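Polyhedrin (Simulium ubiquitum cypovirus, PDB 5A9A) forms the crystalline matrix of the polyhedra, the microcrystalline occlusion bodies of this insect virus. Local coordinates at the interface of chains A and B. Sequence-based numbering; all coordinates share one arbitrary frame. Chains: chain A/B, Polyhedrin.

Contact 1: the interface of chains A and B. Residues chain A 63, 87, 126-128; chain B 53, 201, 203.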
loop_
_atom_site.group_PDB
_atom_site.type_symbol
_atom_site.label_atom_id
_atom_site.label_comp_id
_atom_site.label_asym_id
_atom_site.label_seq_id
_atom_site.Cartn_x
_atom_site.Cartn_y
_atom_site.Cartn_z
ATOM N N ASN A 63 -0.760 -11.856 -3.266
ATOM C CA ASN A 63 -2.003 -12.609 -3.374
ATOM C C ASN A 63 -1.816 -13.616 -4.494
ATOM O O ASN A 63 -0.785 -13.597 -5.164
ATOM C CB ASN A 63 -3.210 -11.697 -3.619
ATOM C CG ASN A 63 -3.138 -10.948 -4.943
ATOM O OD1 ASN A 63 -2.560 -11.425 -5.919
ATOM N ND2 ASN A 63 -3.741 -9.767 -4.977
ATOM N N ARG A 87 -9.875 -20.129 -6.548
ATOM C CA ARG A 87 -10.399 -19.388 -5.400
ATOM C C ARG A 87 -11.907 -19.528 -5.219
ATOM O O ARG A 87 -12.461 -19.078 -4.214
ATOM C CB ARG A 87 -10.037 -17.907 -5.513
ATOM C CG ARG A 87 -8.552 -17.626 -5.401
ATOM C CD ARG A 87 -8.283 -16.135 -5.459
ATOM N NE ARG A 87 -9.042 -15.405 -4.447
ATOM C CZ ARG A 87 -9.421 -14.135 -4.563
ATOM N NH1 ARG A 87 -9.119 -13.442 -5.654
ATOM N NH2 ARG A 87 -10.106 -13.557 -3.586
ATOM N N GLU A 126 -5.094 -19.980 -1.201
ATOM C CA GLU A 126 -5.494 -19.163 -2.342
ATOM C C GLU A 126 -6.191 -17.861 -1.940
ATOM O O GLU A 126 -6.277 -16.934 -2.741
ATOM C CB GLU A 126 -6.384 -19.968 -3.296
ATOM C CG GLU A 126 -7.707 -20.423 -2.702
ATOM C CD GLU A 126 -7.603 -21.759 -1.985
ATOM O OE1 GLU A 126 -6.469 -22.214 -1.711
ATOM O OE2 GLU A 126 -8.662 -22.353 -1.702
ATOM N N ASP A 127 -6.684 -17.794 -0.706
ATOM C CA ASP A 127 -7.296 -16.570 -0.194
ATOM C C ASP A 127 -6.322 -15.808 0.703
ATOM O O ASP A 127 -6.707 -14.864 1.394
ATOM C CB ASP A 127 -8.575 -16.892 0.581
ATOM C CG ASP A 127 -9.700 -17.372 -0.318
ATOM O OD1 ASP A 127 -9.707 -17.013 -1.515
ATOM O OD2 ASP A 127 -10.581 -18.103 0.176
ATOM N N CYS A 128 -5.062 -16.230 0.682
ATOM C CA CYS A 128 -4.020 -15.639 1.518
ATOM C C CYS A 128 -4.385 -15.696 3.001
ATOM O O CYS A 128 -4.232 -14.712 3.726
ATOM C CB CYS A 128 -3.737 -14.196 1.088
ATOM S SG CYS A 128 -2.025 -13.671 1.398
ATOM N N ASN B 53 -8.412 -9.296 4.054
ATOM C CA ASN B 53 -8.237 -9.841 5.397
ATOM C C ASN B 53 -7.070 -9.181 6.129
ATOM O O ASN B 53 -6.085 -8.768 5.512
ATOM C CB ASN B 53 -8.080 -11.371 5.369
ATOM C CG ASN B 53 -6.654 -11.818 5.074
ATOM O OD1 ASN B 53 -5.741 -11.597 5.870
ATOM N ND2 ASN B 53 -6.466 -12.477 3.940
ATOM N N ILE B 201 -4.413 -7.634 3.348
ATOM C CA ILE B 201 -4.449 -8.354 2.084
ATOM C C ILE B 201 -5.585 -7.850 1.206
ATOM O O ILE B 201 -6.746 -7.865 1.609
ATOM C CB ILE B 201 -4.646 -9.872 2.289
ATOM C CG1 ILE B 201 -3.616 -10.431 3.275
ATOM C CG2 ILE B 201 -4.555 -10.605 0.953
ATOM C CD1 ILE B 201 -2.181 -10.277 2.820
ATOM N N ASN B 203 -6.960 -9.176 -2.029
ATOM C CA ASN B 203 -6.958 -10.233 -3.031
ATOM C C ASN B 203 -7.428 -9.678 -4.369
ATOM O O ASN B 203 -8.179 -8.701 -4.414
ATOM C CB ASN B 203 -7.851 -11.396 -2.591
ATOM C CG ASN B 203 -7.263 -12.177 -1.424
ATOM O OD1 ASN B 203 -7.899 -12.332 -0.380
ATOM N ND2 ASN B 203 -6.044 -12.671 -1.598
HETATM O O HOH W 1 -3.794 -13.730 6.231
HETATM O O HOH W 2 -9.167 -13.450 2.568
#
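B:Asn203 packs against the end of helix 76-87, A:Asn63 and the loop of A:Asp127 and A:Cys128. Its side chain crosses that of A:Arg87 at a slant, the amide and guanidinium planes turned 42° apart, and the touch is made by carbon: CB of B:Asn203 lies 3.3 Å from NH2 of A:Arg87. With CG anti to its own carbonyl carbon (chi1 -70°), B:Asn203 carries its amide past the guanidinium toward the loop. There ND2 packs 3.6 Å from CB of A:Asn63, while OD1 turns to the same water as the backbone oxygen of A:Asp127, although the bond from OD1 to this water is weak. On the A side, A:Arg87 bends at chi3, which sets its NE edge-on to OD1 of A:Asp127 in a long salt bridge of 3.4 Å; the pairing, straight but weak, would tie the helix end to the loop.

Beyond B:Asn203, the sulfur of A:Cys128 meets both arms of B:Ile201, SG lying 3.7 Å from CD1 of the ethyl arm, with the CG2 methyl next to CB of A:Cys128. A direct hydrogen bond comes from B:Asn53, whose amide ND2 donates to the carbonyl oxygen of A:Cys128. It approaches from above the carbonyl plane, 59° out of it. A water joins the same two residues in parallel, lying 2.7 Å from A:Cys128 O and 2.9 Å from the amide oxygen OD1 of B:Asn53.

Contact 2: the interface of chains A and B. Residues chain A 133-135; chain B 22-23, 26-27, 156, 236.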
loop_
_atom_site.group_PDB
_atom_site.type_symbol
_atom_site.label_atom_id
_atom_site.label_comp_id
_atom_site.label_asym_id
_atom_site.label_seq_id
_atom_site.Cartn_x
_atom_site.Cartn_y
_atom_site.Cartn_z
ATOM N N ASP A 133 -10.492 -22.097 7.025
ATOM C CA ASP A 133 -11.661 -21.314 7.406
ATOM C C ASP A 133 -11.168 -20.047 8.095
ATOM O O ASP A 133 -10.434 -20.122 9.079
ATOM C CB ASP A 133 -12.532 -22.128 8.365
ATOM C CG ASP A 133 -13.878 -21.487 8.630
ATOM O OD1 ASP A 133 -13.918 -20.299 9.004
ATOM O OD2 ASP A 133 -14.903 -22.180 8.461
ATOM N N TRP A 134 -11.562 -18.884 7.584
ATOM C CA TRP A 134 -11.045 -17.618 8.102
ATOM C C TRP A 134 -11.317 -17.456 9.595
ATOM O O TRP A 134 -10.603 -16.735 10.293
ATOM C CB TRP A 134 -11.638 -16.428 7.338
ATOM C CG TRP A 134 -13.084 -16.160 7.631
ATOM C CD1 TRP A 134 -14.165 -16.668 6.967
ATOM C CD2 TRP A 134 -13.609 -15.307 8.658
ATOM N NE1 TRP A 134 -15.329 -16.185 7.519
ATOM C CE2 TRP A 134 -15.016 -15.355 8.563
ATOM C CE3 TRP A 134 -13.027 -14.517 9.655
ATOM C CZ2 TRP A 134 -15.849 -14.639 9.423
ATOM C CZ3 TRP A 134 -13.855 -13.807 10.510
ATOM C CH2 TRP A 134 -15.251 -13.872 10.387
ATOM N N ARG A 135 -12.348 -18.134 10.085
ATOM C CA ARG A 135 -12.741 -18.003 11.483
ATOM C C ARG A 135 -11.750 -18.683 12.429
ATOM O O ARG A 135 -11.829 -18.499 13.645
ATOM C CB ARG A 135 -14.157 -18.548 11.691
ATOM C CG ARG A 135 -15.225 -17.733 10.964
ATOM C CD ARG A 135 -16.575 -18.437 10.936
ATOM N NE ARG A 135 -16.532 -19.669 10.153
ATOM C CZ ARG A 135 -17.589 -20.433 9.894
ATOM N NH1 ARG A 135 -18.788 -20.095 10.349
ATOM N NH2 ARG A 135 -17.446 -21.537 9.174
ATOM N N GLN B 22 -15.940 -23.097 18.403
ATOM C CA GLN B 22 -14.638 -22.652 17.920
ATOM C C GLN B 22 -14.762 -21.727 16.713
ATOM O O GLN B 22 -14.052 -20.726 16.611
ATOM C CB GLN B 22 -13.782 -23.866 17.558
ATOM C CG GLN B 22 -12.416 -23.526 16.998
ATOM C CD GLN B 22 -11.507 -24.736 16.926
ATOM O OE1 GLN B 22 -11.576 -25.523 15.982
ATOM N NE2 GLN B 22 -10.651 -24.893 17.930
ATOM N N LEU B 23 -15.662 -22.066 15.796
ATOM C CA LEU B 23 -15.858 -21.266 14.591
ATOM C C LEU B 23 -16.490 -19.918 14.920
ATOM O O LEU B 23 -16.256 -18.927 14.227
ATOM C CB LEU B 23 -16.732 -22.019 13.588
ATOM C CG LEU B 23 -16.089 -23.244 12.933
ATOM C CD1 LEU B 23 -17.125 -24.006 12.127
ATOM C CD2 LEU B 23 -14.913 -22.842 12.056
ATOM N N GLY B 26 -13.575 -18.386 17.564
ATOM C CA GLY B 26 -12.257 -18.300 16.963
ATOM C C GLY B 26 -11.895 -16.891 16.520
ATOM O O GLY B 26 -10.780 -16.432 16.755
ATOM N N PRO B 27 -12.831 -16.201 15.852
ATOM C CA PRO B 27 -12.593 -14.825 15.399
ATOM C C PRO B 27 -12.337 -13.819 16.525
ATOM O O PRO B 27 -11.852 -12.724 16.241
ATOM C CB PRO B 27 -13.890 -14.472 14.667
ATOM C CG PRO B 27 -14.430 -15.776 14.208
ATOM C CD PRO B 27 -14.076 -16.755 15.291
ATOM N N LEU B 156 -21.120 -11.976 14.406
ATOM C CA LEU B 156 -19.864 -12.008 13.657
ATOM C C LEU B 156 -19.852 -11.119 12.413
ATOM O O LEU B 156 -18.780 -10.727 11.943
ATOM C CB LEU B 156 -19.538 -13.439 13.219
ATOM C CG LEU B 156 -18.577 -14.261 14.076
ATOM C CD1 LEU B 156 -18.153 -15.495 13.296
ATOM C CD2 LEU B 156 -17.357 -13.448 14.481
ATOM N N GLY B 236 -22.286 -15.902 8.805
ATOM C CA GLY B 236 -20.957 -16.077 9.365
ATOM C C GLY B 236 -20.888 -17.092 10.492
ATOM O O GLY B 236 -19.800 -17.465 10.934
#
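A:Arg135 lays its whole side chain against chain B. Its guanidinium NH1 donates to the carbonyl oxygen of B:Gly236 at 2.9 Å, coming in above the carbonyl plane. One face of the guanidinium is covered by B:Leu23, whose CB stands over its centre, 4.1 Å from CZ of A:Arg135. CB of A:Arg135 runs beside the ring of B:Pro27, the two side chains pointing the same way, with 3.8 Å from CB to the proline CG. B:Leu156 adds its CD1 against the arginine CD. Bent at chi3 (-65°), the arginine turns its guanidinium toward A:Asp133 and B:Gly236.

Neighbours within chain A probably hold this reach in place. A:Asp133 takes the guanidinium side-on: NE bonds to OD1, and NH2 to OD2 at 2.7 Å, both nearly straight and in the guanidinium plane. OD1 also accepts the backbone N of A:Arg135 through its anti lone pair, so the carboxylate holds both ends of the arginine; its OD2 also touches B:Leu23, 3.7 Å from CD2. The ring of A:Trp134 carries CG of A:Arg135 3.4 Å above its centre.

In the fold, the short 3-10 helix 134-136 of chain A docks where helix 11-25 of chain B gives way to 3-10 helix 26-28.

Contact 3: the interface of chains A and B. Residues chain A 80, 84; chain B 70, 207.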
loop_
_atom_site.group_PDB
_atom_site.type_symbol
_atom_site.label_atom_id
_atom_site.label_comp_id
_atom_site.label_asym_id
_atom_site.label_seq_id
_atom_site.Cartn_x
_atom_site.Cartn_y
_atom_site.Cartn_z
ATOM N N LYS A 80 -7.712 -15.293 -15.430
ATOM C CA LYS A 80 -8.945 -15.028 -14.699
ATOM C C LYS A 80 -9.689 -16.326 -14.397
ATOM O O LYS A 80 -10.128 -16.552 -13.268
ATOM C CB LYS A 80 -9.863 -14.094 -15.488
ATOM C CG LYS A 80 -11.204 -13.852 -14.805
ATOM C CD LYS A 80 -12.075 -12.888 -15.590
ATOM C CE LYS A 80 -12.723 -13.562 -16.787
ATOM N NZ LYS A 80 -13.496 -12.589 -17.606
ATOM N N ASN A 84 -10.509 -18.171 -10.896
ATOM C CA ASN A 84 -11.861 -18.539 -10.490
ATOM C C ASN A 84 -11.906 -19.958 -9.941
ATOM O O ASN A 84 -12.408 -20.196 -8.841
ATOM C CB ASN A 84 -12.836 -18.430 -11.663
ATOM C CG ASN A 84 -13.332 -17.017 -11.888
ATOM O OD1 ASN A 84 -13.341 -16.194 -10.971
ATOM N ND2 ASN A 84 -13.767 -16.730 -13.113
ATOM N N MET B 70 -13.472 -3.476 -15.385
ATOM C CA MET B 70 -12.289 -4.188 -15.858
ATOM C C MET B 70 -11.169 -3.239 -16.271
ATOM O O MET B 70 -10.027 -3.390 -15.839
ATOM C CB MET B 70 -12.659 -5.104 -17.027
ATOM C CG MET B 70 -13.553 -6.260 -16.619
ATOM S SD MET B 70 -13.498 -7.643 -17.772
ATOM C CE MET B 70 -13.865 -8.996 -16.657
ATOM N N TYR B 207 -14.627 -12.027 -10.511
ATOM C CA TYR B 207 -15.794 -11.723 -11.322
ATOM C C TYR B 207 -16.819 -12.844 -11.226
ATOM O O TYR B 207 -16.542 -13.990 -11.583
ATOM C CB TYR B 207 -15.377 -11.476 -12.772
ATOM C CG TYR B 207 -14.504 -10.254 -12.922
ATOM C CD1 TYR B 207 -13.125 -10.341 -12.775
ATOM C CD2 TYR B 207 -15.057 -9.009 -13.188
ATOM C CE1 TYR B 207 -12.322 -9.222 -12.896
ATOM C CE2 TYR B 207 -14.265 -7.887 -13.311
ATOM C CZ TYR B 207 -12.897 -7.997 -13.166
ATOM O OH TYR B 207 -12.108 -6.877 -13.291
HETATM O O HOH W 3 -12.664 -13.691 -11.573
#
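The phenol ring of B:Tyr207 has the terminal methyl of B:Met70 over one face, with CE 3.5 Å above the ring plane and close to its centre. At the ring's edge, and in its plane, lies a water that leads across to chain A. The residues facing this pair, A:Lys80 and A:Asn84, are one turn apart on helix 76-87 of the cypovirus polyhedrin fold, which presents them to strand 206-208 and to the B:Met70 loop.

A:Lys80 crosses the tyrosine at about a right angle, its CD 3.9 Å from CD1 of B:Tyr207, beside that edge but out of the ring plane, on the face that also carries the methionine methyl. The lysine extends away from the helix, CG anti to the backbone N (chi1 176°), and then turns at chi3, 77°. This bend takes the terminal amine nitrogen toward the methionine, where NZ comes within 3.7 Å of CE of B:Met70. The same methyl therefore touches the aromatic face within its own chain and the end of the lysine from the other.

A:Asn84 works through the water. Its amide oxygen OD1 is 2.7 Å from the water, which is 2.8 Å from the backbone N of B:Tyr207; the N-H points almost straight at it, 163° at the hydrogen. The water thus links the A:Asn84 side chain to the backbone of strand 206-208, while OD1 stays 3.9 Å from the carbonyl oxygen of B:Tyr207.

Contact 4: the interface of chains A and B. Residues chain A 60-61, 128, 140, 172; chain B 53, 199, 201.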
loop_
_atom_site.group_PDB
_atom_site.type_symbol
_atom_site.label_atom_id
_atom_site.label_comp_id
_atom_site.label_asym_id
_atom_site.label_seq_id
_atom_site.Cartn_x
_atom_site.Cartn_y
_atom_site.Cartn_z
ATOM N N GLY A 60 4.626 -7.349 3.725
ATOM C CA GLY A 60 3.889 -7.294 2.482
ATOM C C GLY A 60 3.377 -8.672 2.137
ATOM O O GLY A 60 3.450 -9.595 2.951
ATOM N N TYR A 61 2.866 -8.818 0.922
ATOM C CA TYR A 61 2.265 -10.072 0.516
ATOM C C TYR A 61 2.240 -10.199 -0.993
ATOM O O TYR A 61 2.436 -9.227 -1.721
ATOM C CB TYR A 61 0.826 -10.141 1.023
ATOM C CG TYR A 61 -0.066 -9.119 0.353
ATOM C CD1 TYR A 61 -0.091 -7.802 0.789
ATOM C CD2 TYR A 61 -0.864 -9.467 -0.727
ATOM C CE1 TYR A 61 -0.893 -6.863 0.176
ATOM C CE2 TYR A 61 -1.673 -8.534 -1.346
ATOM C CZ TYR A 61 -1.683 -7.234 -0.890
ATOM O OH TYR A 61 -2.483 -6.296 -1.502
ATOM N N CYS A 128 -5.062 -16.230 0.682
ATOM C CA CYS A 128 -4.020 -15.639 1.518
ATOM C C CYS A 128 -4.385 -15.696 3.001
ATOM O O CYS A 128 -4.232 -14.712 3.726
ATOM C CB CYS A 128 -3.737 -14.196 1.088
ATOM S SG CYS A 128 -2.025 -13.671 1.398
ATOM N N TRP A 140 -0.539 -15.077 12.035
ATOM C CA TRP A 140 0.400 -16.113 11.624
ATOM C C TRP A 140 -0.024 -17.457 12.207
ATOM O O TRP A 140 -0.664 -17.510 13.256
ATOM C CB TRP A 140 1.814 -15.756 12.086
ATOM C CG TRP A 140 2.219 -14.370 11.699
ATOM C CD1 TRP A 140 2.255 -13.269 12.506
ATOM C CD2 TRP A 140 2.640 -13.932 10.401
ATOM N NE1 TRP A 140 2.674 -12.171 11.790
ATOM C CE2 TRP A 140 2.916 -12.552 10.494
ATOM C CE3 TRP A 140 2.808 -14.572 9.167
ATOM C CZ2 TRP A 140 3.347 -11.799 9.400
ATOM C CZ3 TRP A 140 3.239 -13.824 8.082
ATOM C CH2 TRP A 140 3.505 -12.451 8.207
ATOM N N LYS A 172 2.783 -14.254 2.477
ATOM C CA LYS A 172 2.741 -13.118 3.395
ATOM C C LYS A 172 4.022 -13.134 4.222
ATOM O O LYS A 172 4.472 -14.198 4.644
ATOM C CB LYS A 172 1.510 -13.200 4.306
ATOM C CG LYS A 172 1.179 -11.895 5.027
ATOM C CD LYS A 172 -0.171 -11.961 5.748
ATOM C CE LYS A 172 -0.094 -12.796 7.020
ATOM N NZ LYS A 172 -1.384 -12.797 7.777
ATOM N N ASN B 53 -8.412 -9.296 4.054
ATOM C CA ASN B 53 -8.237 -9.841 5.397
ATOM C C ASN B 53 -7.070 -9.181 6.129
ATOM O O ASN B 53 -6.085 -8.768 5.512
ATOM C CB ASN B 53 -8.080 -11.371 5.369
ATOM C CG ASN B 53 -6.654 -11.818 5.074
ATOM O OD1 ASN B 53 -5.741 -11.597 5.870
ATOM N ND2 ASN B 53 -6.466 -12.477 3.940
ATOM N N ILE B 199 -0.824 -6.593 7.930
ATOM C CA ILE B 199 -0.628 -6.660 6.494
ATOM C C ILE B 199 -2.002 -6.849 5.864
ATOM O O ILE B 199 -2.549 -7.952 5.860
ATOM C CB ILE B 199 0.286 -7.837 6.124
ATOM C CG1 ILE B 199 1.589 -7.754 6.921
ATOM C CG2 ILE B 199 0.570 -7.845 4.631
ATOM C CD1 ILE B 199 2.417 -9.018 6.880
ATOM N N ILE B 201 -4.413 -7.634 3.348
ATOM C CA ILE B 201 -4.449 -8.354 2.084
ATOM C C ILE B 201 -5.585 -7.850 1.206
ATOM O O ILE B 201 -6.746 -7.865 1.609
ATOM C CB ILE B 201 -4.646 -9.872 2.289
ATOM C CG1 ILE B 201 -3.616 -10.431 3.275
ATOM C CG2 ILE B 201 -4.555 -10.605 0.953
ATOM C CD1 ILE B 201 -2.181 -10.277 2.820
HETATM O O HOH W 4 -3.794 -13.730 6.231
HETATM O O HOH W 5 -3.493 -10.402 6.994
#
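Strands 57-62 and 170-176 of chain A, with the loops of A:Cys128 and A:Trp140, receive the segment of chain B that runs from the loop at B:Ile199 into strand 201-202, flanked by strand 47-54. Two isoleucines of that segment pack against chain A. CD1 of B:Ile201 presses on the root of the A:Tyr61 side chain, 3.4 Å from CG, and the two side chains slide past each other in opposite directions. A:Tyr61 places its ring there with CG between its backbone N and carbonyl carbon (chi1 67°).

B:Ile199 divides its branches. CD1 lies against the lysine chain, 3.6 Å from CG of A:Lys172, and against the indole of A:Trp140, 3.8 Å from CH2; CG2 faces the backbone of A:Gly60. The lysine CE lies 3.6 Å above the plane of that indole, toward its rim. Bent at chi3 (75°), A:Lys172 brings NZ to two waters. One, 3.0 Å from NZ, is also bound to A:Cys128 O and B:Asn53 OD1. The other lies 2.8 Å from OD1 of B:Asn53 and 2.9 Å from the backbone oxygen of B:Ile199. The site thus joins two polyhedrin copies through an apolar core bordered by waters, and probably contributes to the cohesion of the polyhedra.

Contacts 1 and 4 are neighbouring parts of one surface, their C-alpha centres about 8 Å apart, and they share A:Cys128, B:Asn53 and B:Ile201. Contact 3 lies about 14 Å from contact 1, and helix 76-87 connects them by supplying chain A residues to both. Contact 2 is about 16 Å from contact 1 and 27 Å from contact 3, so the patches extend from the helix 76-87 side to the N-terminal helix of chain B. Different surfaces of the two copies meet, as the interface is not an exact two-fold; in the three-copy assembly, such spaced anchoring probably fixes the relative orientation of the subunits.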